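PDB 3G87: malonyl CoA-acyl carrier protein transacylase from Burkholderia pseudomallei, which probably transfers the malonyl group from malonyl-CoA to holo-acyl carrier protein, releasing CoA. Local coordinates for residues M21-T33 with L66-D80. Sequence-based numbering, arbitrary orientation.
Sequences MGGALFDRFADLT and LYVVNALTYYAKCED
Arg28 NH2 faces three acceptors, two carboxylates and a water, with two hydrogens, so one N-H must be shared. This salt-bridge network ends a helix packing contact in the acyl transferase domain. The bond from Arg28 NH2 to Asp80 OD1 is 2.7 Å. Arg28 NH1 reaches Asp80 OD2 at 3.0 Å, nearly straight at 168°. Arg28 thus holds Asp80 end-on, one nitrogen to each oxygen, with the two flat groups 18° from coplanar. Glu79 OE1 takes a longer, more bent bond from NH2, on its anti side and tilted from the guanidinium plane. The water accepts from NH2 and donates to Glu79 OE1, closing the network at the surface. CG of Arg28 lies anti to the backbone N (chi1 175°), and the extended chain carries the charge over Ala76, whose CB lies against one face of the guanidinium.

The loop and short helix 25-28, with the start of helix 30-40, lie against helix 59-81. Leu72 is the central knob of helix 59-81, seated in a hole formed by Leu25, Phe26, Leu32 and Thr33. Phe29 and Tyr75 form an edge-to-face pair, the tyrosine edge toward the phenylalanine face, with centroids 6.0 Å apart. Leu32 CD2 touches the Tyr75 ring obliquely, and Phe107 of helix 107-123 touches both residues.

Gly22 brings the loop backbone close to helix 59-81, with its N 3.7 Å from Val69 CG1. Val69 CG2 meets Phe26 CZ, while Cys48 of helix 44-50 touches both side chains. Met21 bends at its last torsion to set its CE against Leu66 CD2. Thr33 OG1 donates to Phe26 O in the carbonyl plane, on a lone pair, and ties helix 30-40 back to helix 25-28. Thr73 OG1, beside Leu25 CD1, donates to Val69 O from above the carbonyl plane at 2.7 Å, and Thr73 N reaches the same oxygen from the opposite face.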
loop_
_atom_site.group_PDB
_atom_site.type_symbol
_atom_site.label_atom_id
_atom_site.label_comp_id
_atom_site.label_asym_id
_atom_site.label_seq_id
_atom_site.Cartn_x
_atom_site.Cartn_y
_atom_site.Cartn_z
ATOM N N MET A 21 8.222 10.508 -11.275
ATOM C CA MET A 21 8.493 9.143 -10.835
ATOM C C MET A 21 8.732 8.193 -12.027
ATOM O O MET A 21 8.106 8.317 -13.106
ATOM C CB MET A 21 7.358 8.618 -9.948
ATOM C CG MET A 21 6.071 8.400 -10.706
ATOM S SD MET A 21 4.489 8.249 -9.800
ATOM C CE MET A 21 4.776 6.865 -8.763
ATOM N N GLY A 22 9.575 7.233 -11.822
ATOM C CA GLY A 22 9.933 6.362 -12.896
ATOM C C GLY A 22 11.115 6.856 -13.672
ATOM O O GLY A 22 12.108 6.279 -13.592
ATOM N N GLY A 23 10.968 7.929 -14.418
ATOM C CA GLY A 23 12.075 8.542 -15.110
ATOM C C GLY A 23 12.603 7.732 -16.263
ATOM O O GLY A 23 11.885 7.373 -17.113
ATOM N N ALA A 24 13.872 7.413 -16.229
ATOM C CA ALA A 24 14.514 6.707 -17.303
ATOM C C ALA A 24 14.295 5.219 -17.269
ATOM O O ALA A 24 14.513 4.562 -18.224
ATOM C CB ALA A 24 15.928 7.031 -17.334
ATOM N N LEU A 25 13.806 4.715 -16.149
ATOM C CA LEU A 25 13.366 3.346 -16.042
ATOM C C LEU A 25 12.383 2.923 -17.088
ATOM O O LEU A 25 12.371 1.811 -17.433
ATOM C CB LEU A 25 12.731 3.090 -14.716
ATOM C CG LEU A 25 13.651 2.967 -13.515
ATOM C CD1 LEU A 25 12.834 2.968 -12.277
ATOM C CD2 LEU A 25 14.482 1.730 -13.627
ATOM N N PHE A 26 11.544 3.812 -17.562
ATOM C CA PHE A 26 10.561 3.458 -18.560
ATOM C C PHE A 26 11.134 3.022 -19.882
ATOM O O PHE A 26 10.683 2.121 -20.443
ATOM C CB PHE A 26 9.544 4.578 -18.784
ATOM C CG PHE A 26 8.538 4.684 -17.706
ATOM C CD1 PHE A 26 8.559 5.707 -16.821
ATOM C CD2 PHE A 26 7.593 3.744 -17.561
ATOM C CE1 PHE A 26 7.668 5.749 -15.842
ATOM C CE2 PHE A 26 6.741 3.819 -16.613
ATOM C CZ PHE A 26 6.762 4.802 -15.750
ATOM N N ASP A 27 12.106 3.726 -20.372
ATOM C CA ASP A 27 12.826 3.364 -21.588
ATOM C C ASP A 27 13.806 2.215 -21.338
ATOM O O ASP A 27 13.998 1.400 -22.233
ATOM C CB ASP A 27 13.633 4.557 -22.109
ATOM C CG ASP A 27 12.768 5.660 -22.708
ATOM O OD1 ASP A 27 11.667 5.403 -23.270
ATOM O OD2 ASP A 27 13.239 6.804 -22.616
ATOM N N ARG A 28 14.442 2.150 -20.155
ATOM C CA ARG A 28 15.276 1.002 -19.837
ATOM C C ARG A 28 14.485 -0.276 -19.985
ATOM O O ARG A 28 15.006 -1.257 -20.524
ATOM C CB ARG A 28 15.848 1.089 -18.415
ATOM C CG ARG A 28 16.631 -0.174 -17.994
ATOM C CD ARG A 28 17.142 -0.046 -16.525
ATOM N NE ARG A 28 17.860 -1.259 -16.139
ATOM C CZ ARG A 28 18.653 -1.374 -15.080
ATOM N NH1 ARG A 28 18.823 -0.338 -14.263
ATOM N NH2 ARG A 28 19.287 -2.530 -14.847
ATOM N N PHE A 29 13.227 -0.253 -19.537
ATOM C CA PHE A 29 12.342 -1.425 -19.573
ATOM C C PHE A 29 11.290 -1.226 -20.649
ATOM O O PHE A 29 10.099 -1.415 -20.433
ATOM C CB PHE A 29 11.734 -1.709 -18.178
ATOM C CG PHE A 29 12.756 -2.238 -17.192
ATOM C CD1 PHE A 29 13.262 -1.439 -16.197
ATOM C CD2 PHE A 29 13.280 -3.532 -17.322
ATOM C CE1 PHE A 29 14.248 -1.925 -15.290
ATOM C CE2 PHE A 29 14.283 -3.996 -16.458
ATOM C CZ PHE A 29 14.762 -3.188 -15.447
ATOM N N ALA A 30 11.764 -0.869 -21.835
ATOM C CA ALA A 30 10.903 -0.428 -22.920
ATOM C C ALA A 30 9.822 -1.448 -23.233
ATOM O O ALA A 30 8.716 -1.055 -23.544
ATOM C CB ALA A 30 11.726 -0.137 -24.147
ATOM N N ASP A 31 10.141 -2.742 -23.161
ATOM C CA ASP A 31 9.124 -3.801 -23.403
ATOM C C ASP A 31 8.054 -3.921 -22.282
ATOM O O ASP A 31 6.876 -4.019 -22.585
ATOM C CB ASP A 31 9.752 -5.165 -23.629
ATOM C CG ASP A 31 10.503 -5.269 -24.973
ATOM O OD1 ASP A 31 10.668 -4.242 -25.709
ATOM O OD2 ASP A 31 10.967 -6.403 -25.266
ATOM N N LEU A 32 8.455 -3.906 -21.009
ATOM C CA LEU A 32 7.502 -3.860 -19.909
ATOM C C LEU A 32 6.618 -2.625 -20.095
ATOM O O LEU A 32 5.397 -2.737 -20.067
ATOM C CB LEU A 32 8.240 -3.837 -18.560
ATOM C CG LEU A 32 8.489 -5.192 -17.886
ATOM C CD1 LEU A 32 8.765 -6.260 -18.887
ATOM C CD2 LEU A 32 9.586 -5.193 -16.844
ATOM N N THR A 33 7.226 -1.464 -20.377
ATOM C CA THR A 33 6.447 -0.250 -20.610
ATOM C C THR A 33 5.385 -0.388 -21.701
ATOM O O THR A 33 4.220 -0.016 -21.487
ATOM C CB THR A 33 7.354 0.929 -20.851
ATOM O OG1 THR A 33 8.178 1.112 -19.704
ATOM C CG2 THR A 33 6.574 2.201 -21.067
ATOM N N LEU A 66 1.890 3.740 -9.441
ATOM C CA LEU A 66 2.679 3.135 -8.374
ATOM C C LEU A 66 3.194 1.756 -8.729
ATOM O O LEU A 66 4.397 1.494 -8.627
ATOM C CB LEU A 66 1.851 3.065 -7.094
ATOM C CG LEU A 66 1.566 4.447 -6.491
ATOM C CD1 LEU A 66 0.522 4.296 -5.368
ATOM C CD2 LEU A 66 2.849 5.153 -5.994
ATOM N N TYR A 67 2.289 0.897 -9.179
ATOM C CA TYR A 67 2.616 -0.483 -9.472
ATOM C C TYR A 67 3.748 -0.589 -10.474
ATOM O O TYR A 67 4.689 -1.364 -10.267
ATOM C CB TYR A 67 1.375 -1.249 -9.995
ATOM C CG TYR A 67 1.663 -2.692 -10.449
ATOM C CD1 TYR A 67 1.681 -3.756 -9.521
ATOM C CD2 TYR A 67 1.921 -2.985 -11.788
ATOM C CE1 TYR A 67 1.941 -5.070 -9.921
ATOM C CE2 TYR A 67 2.233 -4.304 -12.210
ATOM C CZ TYR A 67 2.199 -5.341 -11.280
ATOM O OH TYR A 67 2.472 -6.635 -11.684
ATOM N N VAL A 68 3.648 0.159 -11.565
ATOM C CA VAL A 68 4.630 0.022 -12.646
ATOM C C VAL A 68 5.963 0.621 -12.200
ATOM O O VAL A 68 7.038 0.040 -12.413
ATOM C CB VAL A 68 4.134 0.682 -13.949
ATOM C CG1 VAL A 68 5.172 0.540 -15.027
ATOM C CG2 VAL A 68 2.815 0.039 -14.397
ATOM N N VAL A 69 5.899 1.776 -11.540
ATOM C CA VAL A 69 7.115 2.350 -11.005
ATOM C C VAL A 69 7.743 1.454 -9.936
ATOM O O VAL A 69 8.982 1.179 -9.979
ATOM C CB VAL A 69 6.940 3.807 -10.609
ATOM C CG1 VAL A 69 8.200 4.340 -9.921
ATOM C CG2 VAL A 69 6.601 4.670 -11.930
ATOM N N ASN A 70 6.937 0.945 -9.015
ATOM C CA ASN A 70 7.497 0.039 -8.034
ATOM C C ASN A 70 8.149 -1.149 -8.747
ATOM O O ASN A 70 9.258 -1.541 -8.412
ATOM C CB ASN A 70 6.406 -0.478 -7.088
ATOM C CG ASN A 70 5.905 0.568 -6.140
ATOM O OD1 ASN A 70 6.392 1.721 -6.101
ATOM N ND2 ASN A 70 4.904 0.185 -5.345
ATOM N N ALA A 71 7.454 -1.764 -9.692
ATOM C CA ALA A 71 8.011 -2.911 -10.419
ATOM C C ALA A 71 9.328 -2.623 -11.133
ATOM O O ALA A 71 10.269 -3.399 -11.061
ATOM C CB ALA A 71 6.996 -3.404 -11.444
ATOM N N LEU A 72 9.384 -1.541 -11.883
ATOM C CA LEU A 72 10.563 -1.250 -12.671
ATOM C C LEU A 72 11.753 -1.005 -11.761
ATOM O O LEU A 72 12.839 -1.559 -11.989
ATOM C CB LEU A 72 10.276 -0.051 -13.569
ATOM C CG LEU A 72 9.865 -0.414 -15.021
ATOM C CD1 LEU A 72 8.910 -1.617 -15.167
ATOM C CD2 LEU A 72 9.298 0.797 -15.724
ATOM N N THR A 73 11.531 -0.226 -10.702
ATOM C CA THR A 73 12.530 -0.009 -9.665
ATOM C C THR A 73 12.991 -1.343 -9.102
ATOM O O THR A 73 14.196 -1.563 -8.974
ATOM C CB THR A 73 11.969 0.787 -8.540
ATOM O OG1 THR A 73 11.400 1.963 -9.079
ATOM C CG2 THR A 73 13.075 1.196 -7.595
ATOM N N TYR A 74 12.047 -2.236 -8.814
ATOM C CA TYR A 74 12.391 -3.572 -8.345
ATOM C C TYR A 74 13.276 -4.360 -9.359
ATOM O O TYR A 74 14.313 -4.908 -8.989
ATOM C CB TYR A 74 11.124 -4.301 -7.995
ATOM C CG TYR A 74 11.266 -5.803 -7.925
ATOM C CD1 TYR A 74 11.842 -6.439 -6.795
ATOM C CD2 TYR A 74 10.791 -6.611 -8.982
ATOM C CE1 TYR A 74 11.985 -7.850 -6.778
ATOM C CE2 TYR A 74 10.934 -7.979 -8.944
ATOM C CZ TYR A 74 11.511 -8.581 -7.864
ATOM O OH TYR A 74 11.611 -9.920 -7.880
ATOM N N TYR A 75 12.875 -4.411 -10.630
ATOM C CA TYR A 75 13.742 -4.986 -11.669
ATOM C C TYR A 75 15.100 -4.292 -11.812
ATOM O O TYR A 75 16.103 -4.974 -11.916
ATOM C CB TYR A 75 13.055 -5.028 -13.014
ATOM C CG TYR A 75 11.772 -5.848 -13.052
ATOM C CD1 TYR A 75 11.720 -7.188 -12.573
ATOM C CD2 TYR A 75 10.603 -5.280 -13.554
ATOM C CE1 TYR A 75 10.542 -7.908 -12.612
ATOM C CE2 TYR A 75 9.423 -6.003 -13.574
ATOM C CZ TYR A 75 9.405 -7.302 -13.137
ATOM O OH TYR A 75 8.205 -7.971 -13.226
ATOM N N ALA A 76 15.152 -2.963 -11.764
ATOM C CA ALA A 76 16.460 -2.307 -11.771
ATOM C C ALA A 76 17.319 -2.799 -10.586
ATOM O O ALA A 76 18.465 -3.174 -10.735
ATOM C CB ALA A 76 16.340 -0.726 -11.754
ATOM N N LYS A 77 16.751 -2.751 -9.395
ATOM C CA LYS A 77 17.439 -3.202 -8.236
ATOM C C LYS A 77 17.941 -4.634 -8.393
ATOM O O LYS A 77 19.077 -4.915 -8.051
ATOM C CB LYS A 77 16.517 -3.100 -7.044
ATOM C CG LYS A 77 17.122 -3.638 -5.756
ATOM C CD LYS A 77 18.088 -2.618 -5.229
ATOM C CE LYS A 77 18.691 -3.096 -3.946
ATOM N NZ LYS A 77 19.624 -2.004 -3.518
ATOM N N CYS A 78 17.146 -5.558 -8.878
ATOM C CA CYS A 78 17.577 -6.932 -8.979
ATOM C C CYS A 78 18.773 -7.145 -9.869
ATOM O O CYS A 78 19.694 -7.791 -9.511
ATOM C CB CYS A 78 16.429 -7.837 -9.415
ATOM S SG CYS A 78 15.234 -8.199 -8.171
ATOM N N GLU A 79 18.726 -6.537 -11.027
ATOM C CA GLU A 79 19.780 -6.587 -12.011
ATOM C C GLU A 79 21.082 -5.919 -11.596
ATOM O O GLU A 79 22.084 -6.440 -11.835
ATOM C CB GLU A 79 19.311 -6.042 -13.347
ATOM C CG GLU A 79 18.272 -6.831 -13.981
ATOM C CD GLU A 79 17.704 -6.232 -15.277
ATOM O OE1 GLU A 79 18.175 -5.244 -15.826
ATOM O OE2 GLU A 79 16.740 -6.785 -15.766
ATOM N N ASP A 80 21.023 -4.773 -10.975
ATOM C CA ASP A 80 22.180 -4.004 -10.709
ATOM C C ASP A 80 22.861 -4.435 -9.438
ATOM O O ASP A 80 24.014 -4.572 -9.405
ATOM C CB ASP A 80 21.863 -2.518 -10.692
ATOM C CG ASP A 80 21.185 -2.049 -11.936
ATOM O OD1 ASP A 80 21.220 -2.713 -12.937
ATOM O OD2 ASP A 80 20.612 -1.008 -11.892
HETATM O O HOH W 1 20.632 -4.636 -16.414
#